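Local coordinates for protein Phikz039 (Pseudomonas phage phikz, PDB 3ZBQ) that is PhuZ, a phage-encoded member of the tubulin-like protein family, and holds guanosine-5'-diphosphate in its nucleotide pocket, at residues T7-E21 against H27-H41. Residues are numbered along the deposited sequence; the frame is centred on the assembly and turned at random.
Sequences TRIYFCGGAGFRIGE and HEDVCYIDTSVQNKH. With GDP (guanosine-5'-diphosphate), chain B.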
loop_
_atom_site.group_PDB
_atom_site.type_symbol
_atom_site.label_atom_id
_atom_site.label_comp_id
_atom_site.label_asym_id
_atom_site.label_seq_id
_atom_site.Cartn_x
_atom_site.Cartn_y
_atom_site.Cartn_z
ATOM N N THR A 7 -7.854 -14.882 -3.511
ATOM C CA THR A 7 -7.273 -13.588 -3.198
ATOM C C THR A 7 -7.670 -13.188 -1.781
ATOM O O THR A 7 -8.862 -13.106 -1.475
ATOM C CB THR A 7 -7.780 -12.496 -4.163
ATOM O OG1 THR A 7 -7.453 -12.846 -5.518
ATOM C CG2 THR A 7 -7.158 -11.153 -3.816
ATOM N N ARG A 8 -6.678 -12.973 -0.918
ATOM C CA ARG A 8 -6.922 -12.397 0.406
ATOM C C ARG A 8 -6.591 -10.916 0.348
ATOM O O ARG A 8 -5.515 -10.524 -0.121
ATOM C CB ARG A 8 -6.049 -13.074 1.480
ATOM C CG ARG A 8 -6.302 -12.592 2.930
ATOM C CD ARG A 8 -7.569 -13.208 3.530
ATOM N NE ARG A 8 -7.431 -14.651 3.728
ATOM C CZ ARG A 8 -8.446 -15.477 3.966
ATOM N NH1 ARG A 8 -9.679 -15.007 4.031
ATOM N NH2 ARG A 8 -8.228 -16.780 4.122
ATOM N N ILE A 9 -7.502 -10.080 0.826
ATOM C CA ILE A 9 -7.208 -8.660 0.895
ATOM C C ILE A 9 -7.085 -8.252 2.356
ATOM O O ILE A 9 -7.966 -8.556 3.161
ATOM C CB ILE A 9 -8.291 -7.826 0.204
ATOM C CG1 ILE A 9 -8.554 -8.370 -1.216
ATOM C CG2 ILE A 9 -7.876 -6.371 0.180
ATOM C CD1 ILE A 9 -9.579 -7.548 -2.030
ATOM N N TYR A 10 -5.972 -7.602 2.690
ATOM C CA TYR A 10 -5.713 -7.129 4.051
ATOM C C TYR A 10 -5.856 -5.614 4.088
ATOM O O TYR A 10 -5.021 -4.892 3.516
ATOM C CB TYR A 10 -4.287 -7.502 4.489
ATOM C CG TYR A 10 -3.975 -8.990 4.499
ATOM C CD1 TYR A 10 -3.586 -9.647 3.340
ATOM C CD2 TYR A 10 -4.032 -9.720 5.679
ATOM C CE1 TYR A 10 -3.281 -11.005 3.352
ATOM C CE2 TYR A 10 -3.733 -11.074 5.701
ATOM C CZ TYR A 10 -3.359 -11.708 4.535
ATOM O OH TYR A 10 -3.070 -13.056 4.562
ATOM N N PHE A 11 -6.893 -5.131 4.774
ATOM C CA PHE A 11 -7.131 -3.701 4.916
ATOM C C PHE A 11 -6.551 -3.260 6.260
ATOM O O PHE A 11 -6.991 -3.733 7.304
ATOM C CB PHE A 11 -8.636 -3.397 4.881
ATOM C CG PHE A 11 -9.271 -3.592 3.523
ATOM C CD1 PHE A 11 -8.953 -2.744 2.464
ATOM C CD2 PHE A 11 -10.186 -4.618 3.309
ATOM C CE1 PHE A 11 -9.535 -2.921 1.210
ATOM C CE2 PHE A 11 -10.773 -4.804 2.059
ATOM C CZ PHE A 11 -10.450 -3.962 1.011
ATOM N N CYS A 12 -5.560 -2.369 6.226
ATOM C CA CYS A 12 -4.792 -2.026 7.418
ATOM C C CYS A 12 -4.851 -0.542 7.752
ATOM O O CYS A 12 -4.666 0.317 6.877
ATOM C CB CYS A 12 -3.321 -2.444 7.265
ATOM S SG CYS A 12 -3.072 -4.139 6.709
ATOM N N GLY A 13 -5.084 -0.250 9.025
ATOM C CA GLY A 13 -5.149 1.124 9.499
ATOM C C GLY A 13 -6.404 1.827 9.015
ATOM O O GLY A 13 -7.232 1.215 8.349
ATOM N N GLY A 14 -6.534 3.113 9.331
ATOM C CA GLY A 14 -7.731 3.869 8.993
ATOM C C GLY A 14 -8.069 3.906 7.513
ATOM O O GLY A 14 -9.192 3.586 7.120
ATOM N N ALA A 15 -7.099 4.284 6.688
ATOM C CA ALA A 15 -7.338 4.397 5.260
ATOM C C ALA A 15 -7.767 3.039 4.720
ATOM O O ALA A 15 -8.647 2.962 3.873
ATOM C CB ALA A 15 -6.097 4.895 4.530
ATOM N N GLY A 16 -7.149 1.979 5.227
ATOM C CA GLY A 16 -7.469 0.623 4.794
ATOM C C GLY A 16 -8.896 0.274 5.167
ATOM O O GLY A 16 -9.633 -0.276 4.356
ATOM N N PHE A 17 -9.293 0.615 6.394
ATOM C CA PHE A 17 -10.668 0.385 6.843
ATOM C C PHE A 17 -11.700 1.132 5.994
ATOM O O PHE A 17 -12.759 0.592 5.672
ATOM C CB PHE A 17 -10.825 0.791 8.320
ATOM C CG PHE A 17 -10.449 -0.301 9.298
ATOM C CD1 PHE A 17 -9.239 -0.989 9.174
ATOM C CD2 PHE A 17 -11.302 -0.627 10.345
ATOM C CE1 PHE A 17 -8.892 -1.993 10.088
ATOM C CE2 PHE A 17 -10.970 -1.617 11.254
ATOM C CZ PHE A 17 -9.762 -2.296 11.137
ATOM N N ARG A 18 -11.400 2.384 5.658
ATOM C CA ARG A 18 -12.324 3.209 4.883
ATOM C C ARG A 18 -12.462 2.707 3.450
ATOM O O ARG A 18 -13.568 2.638 2.910
ATOM C CB ARG A 18 -11.889 4.677 4.913
ATOM C CG ARG A 18 -12.197 5.360 6.253
ATOM C CD ARG A 18 -11.154 6.411 6.636
ATOM N NE ARG A 18 -10.940 6.466 8.087
ATOM C CZ ARG A 18 -9.785 6.798 8.660
ATOM N NH1 ARG A 18 -8.739 7.126 7.906
ATOM N NH2 ARG A 18 -9.677 6.811 9.987
ATOM N N ILE A 19 -11.337 2.358 2.839
ATOM C CA ILE A 19 -11.367 1.776 1.500
ATOM C C ILE A 19 -12.141 0.453 1.527
ATOM O O ILE A 19 -12.955 0.173 0.643
ATOM C CB ILE A 19 -9.951 1.535 0.967
ATOM C CG1 ILE A 19 -9.220 2.864 0.734
ATOM C CG2 ILE A 19 -10.002 0.688 -0.305
ATOM C CD1 ILE A 19 -9.911 3.777 -0.264
ATOM N N GLY A 20 -11.893 -0.354 2.554
ATOM C CA GLY A 20 -12.563 -1.642 2.686
ATOM C C GLY A 20 -14.067 -1.498 2.835
ATOM O O GLY A 20 -14.834 -2.288 2.306
ATOM N N GLU A 21 -14.494 -0.472 3.561
ATOM C CA GLU A 21 -15.915 -0.229 3.719
ATOM C C GLU A 21 -16.541 0.129 2.381
ATOM O O GLU A 21 -17.642 -0.317 2.074
ATOM C CB GLU A 21 -16.169 0.882 4.742
ATOM C CG GLU A 21 -17.648 1.171 4.953
ATOM C CD GLU A 21 -17.905 2.341 5.892
ATOM O OE1 GLU A 21 -16.939 3.034 6.282
ATOM O OE2 GLU A 21 -19.086 2.563 6.237
ATOM N N HIS A 27 -15.748 -8.382 -2.866
ATOM C CA HIS A 27 -14.913 -9.549 -2.588
ATOM C C HIS A 27 -15.174 -10.052 -1.180
ATOM O O HIS A 27 -15.213 -9.270 -0.235
ATOM C CB HIS A 27 -13.433 -9.193 -2.735
ATOM C CG HIS A 27 -12.526 -10.381 -2.788
ATOM N ND1 HIS A 27 -12.547 -11.282 -3.833
ATOM C CD2 HIS A 27 -11.569 -10.813 -1.932
ATOM C CE1 HIS A 27 -11.641 -12.222 -3.615
ATOM N NE2 HIS A 27 -11.036 -11.961 -2.470
ATOM N N GLU A 28 -15.336 -11.360 -1.037
ATOM C CA GLU A 28 -15.685 -11.931 0.259
ATOM C C GLU A 28 -14.482 -12.064 1.190
ATOM O O GLU A 28 -14.580 -11.810 2.398
ATOM C CB GLU A 28 -16.366 -13.289 0.072
ATOM C CG GLU A 28 -17.759 -13.210 -0.535
ATOM C CD GLU A 28 -18.328 -14.577 -0.877
ATOM O OE1 GLU A 28 -17.637 -15.590 -0.631
ATOM O OE2 GLU A 28 -19.464 -14.636 -1.398
ATOM N N ASP A 29 -13.340 -12.442 0.627
ATOM C CA ASP A 29 -12.189 -12.837 1.440
ATOM C C ASP A 29 -11.324 -11.654 1.828
ATOM O O ASP A 29 -10.172 -11.537 1.408
ATOM C CB ASP A 29 -11.360 -13.886 0.698
ATOM C CG ASP A 29 -12.160 -15.140 0.397
ATOM O OD1 ASP A 29 -12.903 -15.586 1.294
ATOM O OD2 ASP A 29 -12.056 -15.664 -0.728
ATOM N N VAL A 30 -11.890 -10.779 2.648
ATOM C CA VAL A 30 -11.184 -9.598 3.095
ATOM C C VAL A 30 -11.054 -9.631 4.615
ATOM O O VAL A 30 -11.838 -10.290 5.316
ATOM C CB VAL A 30 -11.926 -8.300 2.687
ATOM C CG1 VAL A 30 -12.178 -8.249 1.188
ATOM C CG2 VAL A 30 -13.237 -8.177 3.440
ATOM N N CYS A 31 -10.060 -8.917 5.126
ATOM C CA CYS A 31 -9.873 -8.836 6.563
ATOM C C CYS A 31 -9.288 -7.492 6.929
ATOM O O CYS A 31 -8.758 -6.772 6.064
ATOM C CB CYS A 31 -9.013 -9.992 7.086
ATOM S SG CYS A 31 -7.308 -10.016 6.490
ATOM N N TYR A 32 -9.399 -7.152 8.211
ATOM C CA TYR A 32 -9.078 -5.818 8.695
ATOM C C TYR A 32 -8.191 -5.886 9.925
ATOM O O TYR A 32 -8.477 -6.632 10.862
ATOM C CB TYR A 32 -10.350 -5.093 9.106
ATOM C CG TYR A 32 -11.333 -4.802 8.004
ATOM C CD1 TYR A 32 -12.278 -5.750 7.615
ATOM C CD2 TYR A 32 -11.358 -3.558 7.390
ATOM C CE1 TYR A 32 -13.207 -5.467 6.623
ATOM C CE2 TYR A 32 -12.276 -3.272 6.390
ATOM C CZ TYR A 32 -13.194 -4.228 6.019
ATOM O OH TYR A 32 -14.110 -3.938 5.039
ATOM N N ILE A 33 -7.121 -5.099 9.924
ATOM C CA ILE A 33 -6.192 -5.065 11.045
ATOM C C ILE A 33 -5.884 -3.616 11.396
ATOM O O ILE A 33 -5.486 -2.829 10.538
ATOM C CB ILE A 33 -4.860 -5.795 10.727
ATOM C CG1 ILE A 33 -5.109 -7.171 10.095
ATOM C CG2 ILE A 33 -4.012 -5.943 11.988
ATOM C CD1 ILE A 33 -5.211 -7.129 8.599
ATOM N N ASP A 34 -6.066 -3.260 12.661
ATOM C CA ASP A 34 -5.828 -1.885 13.092
ATOM C C ASP A 34 -5.430 -1.864 14.557
ATOM O O ASP A 34 -5.385 -2.906 15.222
ATOM C CB ASP A 34 -7.093 -1.048 12.893
ATOM C CG ASP A 34 -6.808 0.443 12.766
ATOM O OD1 ASP A 34 -5.673 0.885 13.073
ATOM O OD2 ASP A 34 -7.734 1.173 12.349
ATOM N N THR A 35 -5.140 -0.668 15.051
ATOM C CA THR A 35 -4.816 -0.445 16.462
ATOM C C THR A 35 -5.901 0.410 17.108
ATOM O O THR A 35 -5.691 1.038 18.149
ATOM C CB THR A 35 -3.472 0.279 16.604
ATOM O OG1 THR A 35 -3.550 1.520 15.895
ATOM C CG2 THR A 35 -2.336 -0.567 16.003
ATOM N N SER A 36 -7.072 0.432 16.487
ATOM C CA SER A 36 -8.121 1.372 16.872
ATOM C C SER A 36 -9.498 0.746 16.676
ATOM O O SER A 36 -9.764 0.156 15.628
ATOM C CB SER A 36 -7.986 2.639 16.022
ATOM O OG SER A 36 -9.183 3.396 15.990
ATOM N N VAL A 37 -10.366 0.853 17.685
ATOM C CA VAL A 37 -11.741 0.358 17.547
ATOM C C VAL A 37 -12.626 1.403 16.882
ATOM O O VAL A 37 -13.676 1.082 16.333
ATOM C CB VAL A 37 -12.353 -0.084 18.895
ATOM C CG1 VAL A 37 -11.493 -1.150 19.529
ATOM C CG2 VAL A 37 -12.497 1.104 19.840
ATOM N N GLN A 38 -12.190 2.657 16.927
ATOM C CA GLN A 38 -12.987 3.745 16.376
ATOM C C GLN A 38 -13.198 3.589 14.866
ATOM O O GLN A 38 -14.264 3.927 14.338
ATOM C CB GLN A 38 -12.346 5.100 16.685
ATOM C CG GLN A 38 -13.308 6.256 16.503
ATOM C CD GLN A 38 -12.718 7.411 15.729
ATOM O OE1 GLN A 38 -11.548 7.391 15.352
ATOM N NE2 GLN A 38 -13.534 8.438 15.487
ATOM N N ASN A 39 -12.190 3.057 14.177
ATOM C CA ASN A 39 -12.242 2.945 12.725
ATOM C C ASN A 39 -13.166 1.841 12.242
ATOM O O ASN A 39 -13.455 1.741 11.045
ATOM C CB ASN A 39 -10.840 2.723 12.152
ATOM C CG ASN A 39 -9.998 3.981 12.171
ATOM O OD1 ASN A 39 -10.519 5.097 12.061
ATOM N ND2 ASN A 39 -8.689 3.811 12.305
ATOM N N LYS A 40 -13.610 1.000 13.170
ATOM C CA LYS A 40 -14.556 -0.050 12.828
ATOM C C LYS A 40 -15.846 0.547 12.273
ATOM O O LYS A 40 -16.290 1.634 12.683
ATOM C CB LYS A 40 -14.820 -0.955 14.028
ATOM C CG LYS A 40 -13.610 -1.805 14.417
ATOM C CD LYS A 40 -13.787 -2.461 15.780
ATOM C CE LYS A 40 -14.937 -3.446 15.785
ATOM N NZ LYS A 40 -15.370 -3.755 17.187
ATOM N N HIS A 41 -16.412 -0.150 11.296
ATOM C CA HIS A 41 -17.648 0.271 10.657
ATOM C C HIS A 41 -18.582 -0.935 10.549
ATOM O O HIS A 41 -18.265 -2.021 11.053
ATOM C CB HIS A 41 -17.350 0.864 9.279
ATOM C CG HIS A 41 -16.430 0.025 8.451
ATOM N ND1 HIS A 41 -16.808 -1.188 7.913
ATOM C CD2 HIS A 41 -15.138 0.211 8.084
ATOM C CE1 HIS A 41 -15.795 -1.704 7.238
ATOM N NE2 HIS A 41 -14.770 -0.873 7.323
HETATM P PB GDP B . -3.389 4.992 10.291
HETATM O O1B GDP B . -4.687 4.528 10.901
HETATM O O2B GDP B . -2.891 3.984 9.275
HETATM O O3B GDP B . -2.335 5.246 11.340
HETATM O O3A GDP B . -3.581 6.388 9.516
HETATM P PA GDP B . -4.789 6.763 8.523
HETATM O O1A GDP B . -6.170 6.776 9.135
HETATM O O2A GDP B . -4.743 5.879 7.294
HETATM O "O5'" GDP B . -4.411 8.259 8.116
HETATM C "C5'" GDP B . -3.137 8.578 7.570
HETATM C "C4'" GDP B . -3.332 9.445 6.328
HETATM O "O4'" GDP B . -3.933 8.664 5.294
HETATM C "C3'" GDP B . -4.278 10.613 6.531
HETATM O "O3'" GDP B . -3.560 11.753 7.028
HETATM C "C2'" GDP B . -4.828 10.842 5.144
HETATM O "O2'" GDP B . -3.894 11.611 4.384
HETATM C "C1'" GDP B . -4.807 9.471 4.507
HETATM N N9 GDP B . -6.133 8.817 4.537
HETATM C C8 GDP B . -6.785 8.302 5.598
HETATM N N7 GDP B . -7.971 7.764 5.221
HETATM C C5 GDP B . -8.083 7.917 3.886
HETATM C C6 GDP B . -9.075 7.581 2.839
HETATM O O6 GDP B . -10.141 6.979 3.121
HETATM N N1 GDP B . -8.776 7.928 1.573
HETATM C C2 GDP B . -7.635 8.568 1.239
HETATM N N2 GDP B . -7.399 8.905 -0.054
HETATM N N3 GDP B . -6.690 8.903 2.142
HETATM C C4 GDP B . -6.864 8.608 3.449
HETATM O O HOH W 1 -10.680 -15.204 -3.088
HETATM O O HOH W 2 -10.785 -12.999 5.360
HETATM O O HOH W 3 -6.926 6.358 11.836
#
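Backbone pairing between I9–C12 and V30–I33 sets the register of two parallel strands. I9 and F11 each bond across through both amide and carbonyl: F11 N reaches C31 O at 2.8 Å and F11 O accepts from I33 N; G13 N continues the pattern to I33 O. Where the strands begin, H27 NE2 gives an almost straight bond, in its ring plane, to T7 O (2.7 Å, 166°).

Aromatic contacts bring the helix down onto the sheet. Y32 runs alongside F11, pointing the same way, the rings modestly tilted and scarcely overlapping, and turns its edge onto one face of F17 (centroids 5.0 Å apart). D34 OD2 sits over the opposite face of F17, whose CZ meets D34 CB at 3.4 Å. G20 CA rests over the centre of F11. On the other sheet face, C31 SG lies between its backbone N and carbonyl carbon (chi1 64°), the rotation that lays it obliquely against Y10 CD2 at 3.4 Å.

At the nucleotide end, N39 ND2 donates to the syn lone pair of D34 OD2, and N39 OD1 accepts a weak bond from R18 NH2, while R18 NH1 bonds both N7 and O1A of GDP. G14 N points straight at GDP O1B (2.8 Å, 169°). The whole is a beta-alpha-beta unit, its glycine-rich strand-to-helix turn cradling the diphosphate as in the tubulin/FtsZ nucleotide-binding domain.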